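Local atomic coordinates of transcriptional regulator URE2 (Saccharomyces cerevisiae, PDB entry 1K0D), a protein that binds glutathione, shows glutathione peroxidase activity and represses nitrogen-utilization genes by holding GATA transcriptional activators in the cytoplasm. Residues 32-40 against 250-258; 162-173 against 233-243. All coordinates share one frame; numbering follows the deposited sequence.

Interaction 1: residues 32-40 against 250-258; sequences FKVAIVLSE and RPAVIKALR
E40 and R250 meet through two bent chains: E40 turns at chi2 (-72°), bringing its carboxylate against A252 CB, and R250 kinks at chi3 (60°) to present the side of its guanidinium. The grip is bidentate and side-on, with R250 NE 2.7 Å from E40 OE1 and R250 NH2 3.3 Å from E40 OE2. Both N-H bonds are nearly straight and the two oxygens lie in the guanidinium plane, but R250 NE reaches OE1 from above the carboxylate plane. The methyl of A252 packs against the E40 carboxylate, its CB 3.3 Å from E40 CD. R250 is at the N-cap position of helix 251-258, so the ion pair joins the start of that helix to the end of helix 29-40. Beside the salt bridge, S39 OG donates to A252 O at 2.8 Å; this carbonyl also takes the helical bond from A256 N, the two donors arriving from opposite faces of its plane. Farther along, contact becomes apolar. The helices come close at the small residues A252 and A256; A256 CB lies 3.6 Å from I36 CA, while I36 CG2 meets V253 CG2 at 4.0 Å. F32 then slants across L257, its CD2 3.5 Å from L257 CD2. The helix axes are inclined at 136° and pass 8.1 Å apart at the closest point. Helix 29-40 is the crossover between parallel strands 20-24 and 45-49 of the thioredoxin-like domain, and helix 251-258 belongs to the helical C-terminal domain, making this an interdomain contact. K33, V37 and L38 pack against helix 87-102, and I36 also touches helices 214-217 and 220-223, placing helix 29-40 between helix 87-102 and helices of the C-terminal domain.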
loop_
_atom_site.group_PDB
_atom_site.type_symbol
_atom_site.label_atom_id
_atom_site.label_comp_id
_atom_site.label_asym_id
_atom_site.label_seq_id
_atom_site.Cartn_x
_atom_site.Cartn_y
_atom_site.Cartn_z
ATOM N N PHE B 32 -4.238 10.733 10.663
ATOM C CA PHE B 32 -5.537 10.531 11.290
ATOM C C PHE B 32 -6.091 9.141 10.994
ATOM O O PHE B 32 -6.900 8.622 11.760
ATOM C CB PHE B 32 -6.528 11.610 10.834
ATOM C CG PHE B 32 -6.195 12.984 11.346
ATOM C CD1 PHE B 32 -5.211 13.754 10.731
ATOM C CD2 PHE B 32 -6.829 13.490 12.479
ATOM C CE1 PHE B 32 -4.860 15.011 11.236
ATOM C CE2 PHE B 32 -6.490 14.743 12.995
ATOM C CZ PHE B 32 -5.502 15.507 12.372
ATOM N N LYS B 33 -5.658 8.538 9.888
ATOM C CA LYS B 33 -6.119 7.199 9.536
ATOM C C LYS B 33 -5.640 6.221 10.606
ATOM O O LYS B 33 -6.366 5.308 10.991
ATOM C CB LYS B 33 -5.564 6.759 8.180
ATOM C CG LYS B 33 -6.056 5.379 7.750
ATOM C CD LYS B 33 -5.168 4.744 6.690
ATOM C CE LYS B 33 -5.043 5.615 5.460
ATOM N NZ LYS B 33 -4.099 4.998 4.473
ATOM N N VAL B 34 -4.413 6.418 11.086
ATOM C CA VAL B 34 -3.863 5.545 12.113
ATOM C C VAL B 34 -4.479 5.896 13.467
ATOM O O VAL B 34 -4.800 5.014 14.249
ATOM C CB VAL B 34 -2.312 5.663 12.198
ATOM C CG1 VAL B 34 -1.799 4.875 13.382
ATOM C CG2 VAL B 34 -1.665 5.117 10.907
ATOM N N ALA B 35 -4.643 7.190 13.734
ATOM C CA ALA B 35 -5.233 7.635 14.994
ATOM C C ALA B 35 -6.619 7.014 15.145
ATOM O O ALA B 35 -6.983 6.540 16.216
ATOM C CB ALA B 35 -5.330 9.164 15.023
ATOM N N ILE B 36 -7.383 7.005 14.060
ATOM C CA ILE B 36 -8.719 6.425 14.076
ATOM C C ILE B 36 -8.718 4.945 14.478
ATOM O O ILE B 36 -9.479 4.535 15.356
ATOM C CB ILE B 36 -9.396 6.575 12.697
ATOM C CG1 ILE B 36 -9.823 8.033 12.494
ATOM C CG2 ILE B 36 -10.590 5.631 12.591
ATOM C CD1 ILE B 36 -10.414 8.313 11.144
ATOM N N VAL B 37 -7.865 4.143 13.849
ATOM C CA VAL B 37 -7.821 2.717 14.177
ATOM C C VAL B 37 -7.280 2.497 15.582
ATOM O O VAL B 37 -7.727 1.609 16.302
ATOM C CB VAL B 37 -6.968 1.939 13.158
ATOM C CG1 VAL B 37 -6.831 0.471 13.585
ATOM C CG2 VAL B 37 -7.621 2.042 11.789
ATOM N N LEU B 38 -6.303 3.311 15.957
ATOM C CA LEU B 38 -5.706 3.247 17.285
ATOM C C LEU B 38 -6.834 3.510 18.307
ATOM O O LEU B 38 -6.966 2.815 19.320
ATOM C CB LEU B 38 -4.631 4.341 17.386
ATOM C CG LEU B 38 -3.209 4.126 17.927
ATOM C CD1 LEU B 38 -2.669 2.733 17.627
ATOM C CD2 LEU B 38 -2.311 5.200 17.305
ATOM N N SER B 39 -7.656 4.517 18.022
ATOM C CA SER B 39 -8.745 4.869 18.916
ATOM C C SER B 39 -9.858 3.829 18.934
ATOM O O SER B 39 -10.338 3.461 20.000
ATOM C CB SER B 39 -9.307 6.241 18.543
ATOM O OG SER B 39 -10.513 6.483 19.239
ATOM N N GLU B 40 -10.263 3.348 17.761
ATOM C CA GLU B 40 -11.323 2.347 17.678
ATOM C C GLU B 40 -10.974 1.049 18.411
ATOM O O GLU B 40 -11.844 0.400 18.991
ATOM C CB GLU B 40 -11.645 2.033 16.209
ATOM C CG GLU B 40 -12.646 2.986 15.546
ATOM C CD GLU B 40 -14.090 2.807 16.054
ATOM O OE1 GLU B 40 -14.965 3.615 15.666
ATOM O OE2 GLU B 40 -14.351 1.862 16.832
ATOM N N ARG B 250 -19.192 7.817 14.859
ATOM C CA ARG B 250 -18.672 6.917 15.886
ATOM C C ARG B 250 -17.769 7.661 16.870
ATOM O O ARG B 250 -16.888 8.431 16.475
ATOM C CB ARG B 250 -17.912 5.760 15.232
ATOM C CG ARG B 250 -18.757 4.944 14.251
ATOM C CD ARG B 250 -17.928 3.857 13.610
ATOM N NE ARG B 250 -17.382 2.948 14.615
ATOM C CZ ARG B 250 -18.018 1.878 15.088
ATOM N NH1 ARG B 250 -19.234 1.570 14.648
ATOM N NH2 ARG B 250 -17.431 1.114 15.995
ATOM N N PRO B 251 -17.973 7.440 18.173
ATOM C CA PRO B 251 -17.152 8.120 19.177
ATOM C C PRO B 251 -15.646 8.005 18.952
ATOM O O PRO B 251 -14.933 9.020 18.927
ATOM C CB PRO B 251 -17.599 7.467 20.480
ATOM C CG PRO B 251 -19.050 7.228 20.230
ATOM C CD PRO B 251 -19.040 6.652 18.819
ATOM N N ALA B 252 -15.158 6.778 18.796
ATOM C CA ALA B 252 -13.730 6.568 18.591
ATOM C C ALA B 252 -13.193 7.404 17.430
ATOM O O ALA B 252 -12.103 7.958 17.520
ATOM C CB ALA B 252 -13.436 5.087 18.367
ATOM N N VAL B 253 -13.967 7.512 16.355
ATOM C CA VAL B 253 -13.549 8.290 15.192
ATOM C C VAL B 253 -13.547 9.788 15.503
ATOM O O VAL B 253 -12.606 10.504 15.160
ATOM C CB VAL B 253 -14.472 8.025 13.977
ATOM C CG1 VAL B 253 -14.074 8.924 12.813
ATOM C CG2 VAL B 253 -14.378 6.560 13.553
ATOM N N ILE B 254 -14.603 10.262 16.160
ATOM C CA ILE B 254 -14.692 11.671 16.518
ATOM C C ILE B 254 -13.515 12.019 17.415
ATOM O O ILE B 254 -12.858 13.032 17.219
ATOM C CB ILE B 254 -16.006 11.995 17.281
ATOM C CG1 ILE B 254 -17.217 11.801 16.362
ATOM C CG2 ILE B 254 -15.964 13.438 17.808
ATOM C CD1 ILE B 254 -18.552 12.018 17.068
ATOM N N LYS B 255 -13.247 11.170 18.400
ATOM C CA LYS B 255 -12.147 11.415 19.324
ATOM C C LYS B 255 -10.810 11.529 18.601
ATOM O O LYS B 255 -10.021 12.432 18.886
ATOM C CB LYS B 255 -12.056 10.300 20.362
ATOM C CG LYS B 255 -10.922 10.493 21.355
ATOM C CD LYS B 255 -10.745 9.277 22.249
ATOM C CE LYS B 255 -9.527 9.440 23.149
ATOM N NZ LYS B 255 -9.190 8.180 23.867
ATOM N N ALA B 256 -10.554 10.613 17.668
ATOM C CA ALA B 256 -9.295 10.630 16.920
ATOM C C ALA B 256 -9.118 11.895 16.075
ATOM O O ALA B 256 -8.040 12.489 16.062
ATOM C CB ALA B 256 -9.198 9.395 16.033
ATOM N N LEU B 257 -10.169 12.304 15.370
ATOM C CA LEU B 257 -10.097 13.494 14.526
ATOM C C LEU B 257 -9.996 14.784 15.341
ATOM O O LEU B 257 -9.483 15.787 14.854
ATOM C CB LEU B 257 -11.306 13.557 13.587
ATOM C CG LEU B 257 -11.380 12.423 12.557
ATOM C CD1 LEU B 257 -12.607 12.588 11.681
ATOM C CD2 LEU B 257 -10.112 12.422 11.704
ATOM N N ARG B 258 -10.485 14.760 16.578
ATOM C CA ARG B 258 -10.409 15.935 17.440
ATOM C C ARG B 258 -9.001 16.100 18.009
ATOM O O ARG B 258 -8.595 17.205 18.351
ATOM C CB ARG B 258 -11.401 15.825 18.605
ATOM C CG ARG B 258 -12.837 16.231 18.281
ATOM C CD ARG B 258 -13.740 16.045 19.505
ATOM N NE ARG B 258 -15.114 16.455 19.244
ATOM C CZ ARG B 258 -16.143 16.178 20.038
ATOM N NH1 ARG B 258 -17.361 16.594 19.715
ATOM N NH2 ARG B 258 -15.958 15.479 21.151
#

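Interaction 2: residues 162-173 against 233-243; sequences YGVVEMALAERR and IKIEFPEVYKW
I233 opens the contact by setting CD1 against Y162 CE2, 4.2 Å away. F237 follows with one ring face against Y162 CB, which stands 3.7 Å from the ring centroid, while E166 CB approaches the ring edge. P238 places CD beside E166 OE1. The next two residues are gripped by that carboxylate: E166 OE1 accepts from E239 N and E166 OE2 from V240 N, each bond 2.8 Å long. E166 reaches them because CG stands anti to the backbone N (chi1 -179°) and the chain then bends at chi2 (73°). Its negative charge at the first turn of helix 238-248 is probably favoured by the helix dipole. E239 is a knob among E166, L169, A170 and R173; its OE2 joins R173 NH2, by a weak bond of poor angle, and K242 NZ, at 2.9 Å, in a salt-bridge network. V240 fills the next hole, between Y162, V165, E166 and L169. W243 ends the walk, with L169 CD2 over its five-membered ring and V165 CG1 over its six-membered ring. This is knobs-into-holes packing of two steeply crossed helices (77°) within the all-helical C-terminal domain of the glutathione transferase fold.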
loop_
_atom_site.group_PDB
_atom_site.type_symbol
_atom_site.label_atom_id
_atom_site.label_comp_id
_atom_site.label_asym_id
_atom_site.label_seq_id
_atom_site.Cartn_x
_atom_site.Cartn_y
_atom_site.Cartn_z
ATOM N N TYR B 162 -13.455 6.987 -6.762
ATOM C CA TYR B 162 -14.611 7.148 -5.891
ATOM C C TYR B 162 -15.813 6.452 -6.511
ATOM O O TYR B 162 -16.697 5.979 -5.805
ATOM C CB TYR B 162 -14.912 8.627 -5.623
ATOM C CG TYR B 162 -14.258 9.114 -4.344
ATOM C CD1 TYR B 162 -13.032 9.771 -4.367
ATOM C CD2 TYR B 162 -14.832 8.845 -3.106
ATOM C CE1 TYR B 162 -12.390 10.146 -3.191
ATOM C CE2 TYR B 162 -14.200 9.214 -1.921
ATOM C CZ TYR B 162 -12.978 9.865 -1.972
ATOM O OH TYR B 162 -12.346 10.230 -0.802
ATOM N N GLY B 163 -15.829 6.369 -7.837
ATOM C CA GLY B 163 -16.918 5.689 -8.513
ATOM C C GLY B 163 -16.846 4.197 -8.223
ATOM O O GLY B 163 -17.874 3.527 -8.127
ATOM N N VAL B 164 -15.628 3.670 -8.087
ATOM C CA VAL B 164 -15.439 2.251 -7.783
ATOM C C VAL B 164 -16.009 1.965 -6.392
ATOM O O VAL B 164 -16.674 0.949 -6.173
ATOM C CB VAL B 164 -13.939 1.859 -7.804
ATOM C CG1 VAL B 164 -13.767 0.406 -7.396
ATOM C CG2 VAL B 164 -13.368 2.081 -9.196
ATOM N N VAL B 165 -15.753 2.866 -5.451
ATOM C CA VAL B 165 -16.265 2.702 -4.093
ATOM C C VAL B 165 -17.794 2.842 -4.074
ATOM O O VAL B 165 -18.499 2.071 -3.416
ATOM C CB VAL B 165 -15.653 3.752 -3.135
ATOM C CG1 VAL B 165 -16.265 3.616 -1.755
ATOM C CG2 VAL B 165 -14.136 3.568 -3.063
ATOM N N GLU B 166 -18.298 3.834 -4.803
ATOM C CA GLU B 166 -19.735 4.080 -4.884
ATOM C C GLU B 166 -20.443 2.830 -5.409
ATOM O O GLU B 166 -21.407 2.354 -4.812
ATOM C CB GLU B 166 -20.012 5.259 -5.821
ATOM C CG GLU B 166 -21.484 5.609 -5.964
ATOM C CD GLU B 166 -22.055 6.279 -4.724
ATOM O OE1 GLU B 166 -23.283 6.514 -4.684
ATOM O OE2 GLU B 166 -21.278 6.578 -3.789
ATOM N N MET B 167 -19.955 2.308 -6.529
ATOM C CA MET B 167 -20.526 1.117 -7.149
ATOM C C MET B 167 -20.554 -0.061 -6.170
ATOM O O MET B 167 -21.589 -0.705 -5.992
ATOM C CB MET B 167 -19.721 0.758 -8.409
ATOM C CG MET B 167 -20.121 -0.550 -9.092
ATOM S SD MET B 167 -19.350 -0.772 -10.737
ATOM C CE MET B 167 -17.626 -1.186 -10.290
ATOM N N ALA B 168 -19.421 -0.342 -5.534
ATOM C CA ALA B 168 -19.347 -1.440 -4.580
ATOM C C ALA B 168 -20.371 -1.264 -3.457
ATOM O O ALA B 168 -21.046 -2.220 -3.068
ATOM C CB ALA B 168 -17.942 -1.541 -4.001
ATOM N N LEU B 169 -20.486 -0.046 -2.935
ATOM C CA LEU B 169 -21.445 0.213 -1.861
ATOM C C LEU B 169 -22.879 0.030 -2.367
ATOM O O LEU B 169 -23.730 -0.521 -1.668
ATOM C CB LEU B 169 -21.257 1.627 -1.302
ATOM C CG LEU B 169 -19.954 1.881 -0.537
ATOM C CD1 LEU B 169 -19.821 3.365 -0.221
ATOM C CD2 LEU B 169 -19.936 1.047 0.747
ATOM N N ALA B 170 -23.137 0.496 -3.585
ATOM C CA ALA B 170 -24.456 0.365 -4.194
ATOM C C ALA B 170 -24.821 -1.110 -4.332
ATOM O O ALA B 170 -25.941 -1.509 -4.021
ATOM C CB ALA B 170 -24.472 1.037 -5.562
ATOM N N GLU B 171 -23.875 -1.922 -4.796
ATOM C CA GLU B 171 -24.128 -3.354 -4.961
ATOM C C GLU B 171 -24.403 -4.043 -3.631
ATOM O O GLU B 171 -25.223 -4.956 -3.568
ATOM C CB GLU B 171 -22.948 -4.038 -5.649
ATOM C CG GLU B 171 -22.719 -3.585 -7.078
ATOM C CD GLU B 171 -21.551 -4.301 -7.726
ATOM O OE1 GLU B 171 -21.630 -5.538 -7.887
ATOM O OE2 GLU B 171 -20.553 -3.629 -8.067
ATOM N N ARG B 172 -23.716 -3.617 -2.573
ATOM C CA ARG B 172 -23.922 -4.208 -1.251
ATOM C C ARG B 172 -25.348 -3.914 -0.786
ATOM O O ARG B 172 -25.993 -4.746 -0.151
ATOM C CB ARG B 172 -22.949 -3.617 -0.232
ATOM C CG ARG B 172 -21.483 -3.796 -0.550
ATOM C CD ARG B 172 -21.026 -5.219 -0.343
ATOM N NE ARG B 172 -19.590 -5.316 -0.572
ATOM C CZ ARG B 172 -19.004 -5.116 -1.749
ATOM N NH1 ARG B 172 -19.740 -4.811 -2.814
ATOM N NH2 ARG B 172 -17.685 -5.206 -1.858
ATOM N N ARG B 173 -25.826 -2.718 -1.102
ATOM C CA ARG B 173 -27.168 -2.310 -0.723
ATOM C C ARG B 173 -28.202 -3.106 -1.511
ATOM O O ARG B 173 -29.173 -3.617 -0.951
ATOM C CB ARG B 173 -27.342 -0.818 -0.979
ATOM C CG ARG B 173 -28.739 -0.301 -0.711
ATOM C CD ARG B 173 -28.669 1.128 -0.218
ATOM N NE ARG B 173 -28.191 1.166 1.156
ATOM C CZ ARG B 173 -27.473 2.154 1.671
ATOM N NH1 ARG B 173 -27.086 2.102 2.934
ATOM N NH2 ARG B 173 -27.129 3.188 0.918
ATOM N N ILE B 233 -18.700 15.069 -2.565
ATOM C CA ILE B 233 -19.148 13.700 -2.290
ATOM C C ILE B 233 -20.656 13.541 -2.055
ATOM O O ILE B 233 -21.284 12.619 -2.583
ATOM C CB ILE B 233 -18.399 13.118 -1.068
ATOM C CG1 ILE B 233 -16.917 12.937 -1.404
ATOM C CG2 ILE B 233 -19.005 11.781 -0.659
ATOM C CD1 ILE B 233 -16.067 12.545 -0.211
ATOM N N LYS B 234 -21.225 14.435 -1.253
ATOM C CA LYS B 234 -22.649 14.394 -0.936
ATOM C C LYS B 234 -23.526 14.370 -2.184
ATOM O O LYS B 234 -24.539 13.675 -2.228
ATOM C CB LYS B 234 -23.011 15.600 -0.063
ATOM C CG LYS B 234 -24.480 15.709 0.322
ATOM C CD LYS B 234 -24.690 16.871 1.287
ATOM C CE LYS B 234 -26.168 17.153 1.519
ATOM N NZ LYS B 234 -26.883 15.986 2.106
ATOM N N ILE B 235 -23.128 15.113 -3.209
ATOM C CA ILE B 235 -23.906 15.181 -4.439
ATOM C C ILE B 235 -23.426 14.215 -5.511
ATOM O O ILE B 235 -24.231 13.601 -6.214
ATOM C CB ILE B 235 -23.874 16.607 -5.021
ATOM C CG1 ILE B 235 -24.452 17.590 -4.001
ATOM C CG2 ILE B 235 -24.659 16.661 -6.331
ATOM C CD1 ILE B 235 -24.374 19.028 -4.438
ATOM N N GLU B 236 -22.111 14.081 -5.634
ATOM C CA GLU B 236 -21.535 13.203 -6.642
ATOM C C GLU B 236 -21.538 11.716 -6.306
ATOM O O GLU B 236 -21.665 10.884 -7.205
ATOM C CB GLU B 236 -20.102 13.639 -6.945
ATOM C CG GLU B 236 -20.001 14.922 -7.744
ATOM C CD GLU B 236 -18.562 15.298 -8.038
ATOM O OE1 GLU B 236 -17.990 16.118 -7.291
ATOM O OE2 GLU B 236 -17.997 14.754 -9.011
ATOM N N PHE B 237 -21.392 11.374 -5.028
ATOM C CA PHE B 237 -21.358 9.967 -4.627
ATOM C C PHE B 237 -22.206 9.678 -3.386
ATOM O O PHE B 237 -21.681 9.456 -2.296
ATOM C CB PHE B 237 -19.903 9.534 -4.388
ATOM C CG PHE B 237 -18.990 9.812 -5.554
ATOM C CD1 PHE B 237 -18.212 10.965 -5.588
ATOM C CD2 PHE B 237 -18.939 8.942 -6.637
ATOM C CE1 PHE B 237 -17.399 11.248 -6.686
ATOM C CE2 PHE B 237 -18.129 9.216 -7.739
ATOM C CZ PHE B 237 -17.357 10.373 -7.764
ATOM N N PRO B 238 -23.540 9.660 -3.550
ATOM C CA PRO B 238 -24.520 9.408 -2.487
ATOM C C PRO B 238 -24.161 8.286 -1.510
ATOM O O PRO B 238 -24.127 8.499 -0.299
ATOM C CB PRO B 238 -25.797 9.107 -3.274
ATOM C CG PRO B 238 -25.659 9.990 -4.454
ATOM C CD PRO B 238 -24.216 9.755 -4.857
ATOM N N GLU B 239 -23.913 7.089 -2.033
ATOM C CA GLU B 239 -23.564 5.951 -1.182
ATOM C C GLU B 239 -22.312 6.222 -0.335
ATOM O O GLU B 239 -22.280 5.911 0.857
ATOM C CB GLU B 239 -23.348 4.697 -2.033
ATOM C CG GLU B 239 -24.621 4.074 -2.589
ATOM C CD GLU B 239 -25.532 3.527 -1.498
ATOM O OE1 GLU B 239 -25.045 2.764 -0.636
ATOM O OE2 GLU B 239 -26.738 3.854 -1.504
ATOM N N VAL B 240 -21.281 6.793 -0.949
ATOM C CA VAL B 240 -20.052 7.097 -0.220
ATOM C C VAL B 240 -20.382 8.100 0.872
ATOM O O VAL B 240 -19.784 8.086 1.947
ATOM C CB VAL B 240 -18.965 7.702 -1.146
ATOM C CG1 VAL B 240 -17.789 8.198 -0.321
ATOM C CG2 VAL B 240 -18.491 6.651 -2.138
ATOM N N TYR B 241 -21.357 8.960 0.599
ATOM C CA TYR B 241 -21.756 9.966 1.568
ATOM C C TYR B 241 -22.348 9.354 2.833
ATOM O O TYR B 241 -21.937 9.707 3.937
ATOM C CB TYR B 241 -22.764 10.938 0.952
ATOM C CG TYR B 241 -23.126 12.062 1.893
ATOM C CD1 TYR B 241 -22.199 13.048 2.211
ATOM C CD2 TYR B 241 -24.374 12.103 2.515
ATOM C CE1 TYR B 241 -22.497 14.046 3.127
ATOM C CE2 TYR B 241 -24.684 13.099 3.437
ATOM C CZ TYR B 241 -23.739 14.064 3.737
ATOM O OH TYR B 241 -24.023 15.042 4.661
ATOM N N LYS B 242 -23.314 8.446 2.682
ATOM C CA LYS B 242 -23.939 7.806 3.848
ATOM C C LYS B 242 -22.881 7.048 4.652
ATOM O O LYS B 242 -22.785 7.165 5.873
ATOM C CB LYS B 242 -25.014 6.805 3.423
ATOM C CG LYS B 242 -26.151 7.354 2.587
ATOM C CD LYS B 242 -27.198 6.260 2.400
ATOM C CE LYS B 242 -28.095 6.515 1.209
ATOM N NZ LYS B 242 -27.344 6.332 -0.063
ATOM N N TRP B 243 -22.113 6.252 3.922
ATOM C CA TRP B 243 -21.031 5.426 4.436
ATOM C C TRP B 243 -20.069 6.247 5.305
ATOM O O TRP B 243 -19.796 5.893 6.453
ATOM C CB TRP B 243 -20.330 4.832 3.216
ATOM C CG TRP B 243 -19.116 4.013 3.429
ATOM C CD1 TRP B 243 -19.040 2.789 4.026
ATOM C CD2 TRP B 243 -17.823 4.277 2.883
ATOM N NE1 TRP B 243 -17.779 2.262 3.868
ATOM C CE2 TRP B 243 -17.012 3.157 3.169
ATOM C CE3 TRP B 243 -17.271 5.349 2.172
ATOM C CZ2 TRP B 243 -15.673 3.079 2.764
ATOM C CZ3 TRP B 243 -15.941 5.271 1.769
ATOM C CH2 TRP B 243 -15.159 4.142 2.065
#

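Interaction 1 spans the two domains, whereas interaction 2 lies wholly within the C-terminal helical domain; their centres are 22 Å apart and they do not touch. Helices 238-248 and 251-258 follow each other in the chain, so consecutive helices serve one contact each. Interaction 1 sits nearer the middle of the chain, with the side chain of F32 about 8 Å from bound glutathione; interaction 2 is peripheral. Both combine a buried apolar part with charged groups toward the surface. Both contain a carboxylate-arginine pair, but only interaction 2 adds a carboxylate, E166, bound to backbone amides at a helix start. Alanines line the close approach of interaction 1, while Y162, F237 and W243 carry much of interaction 2.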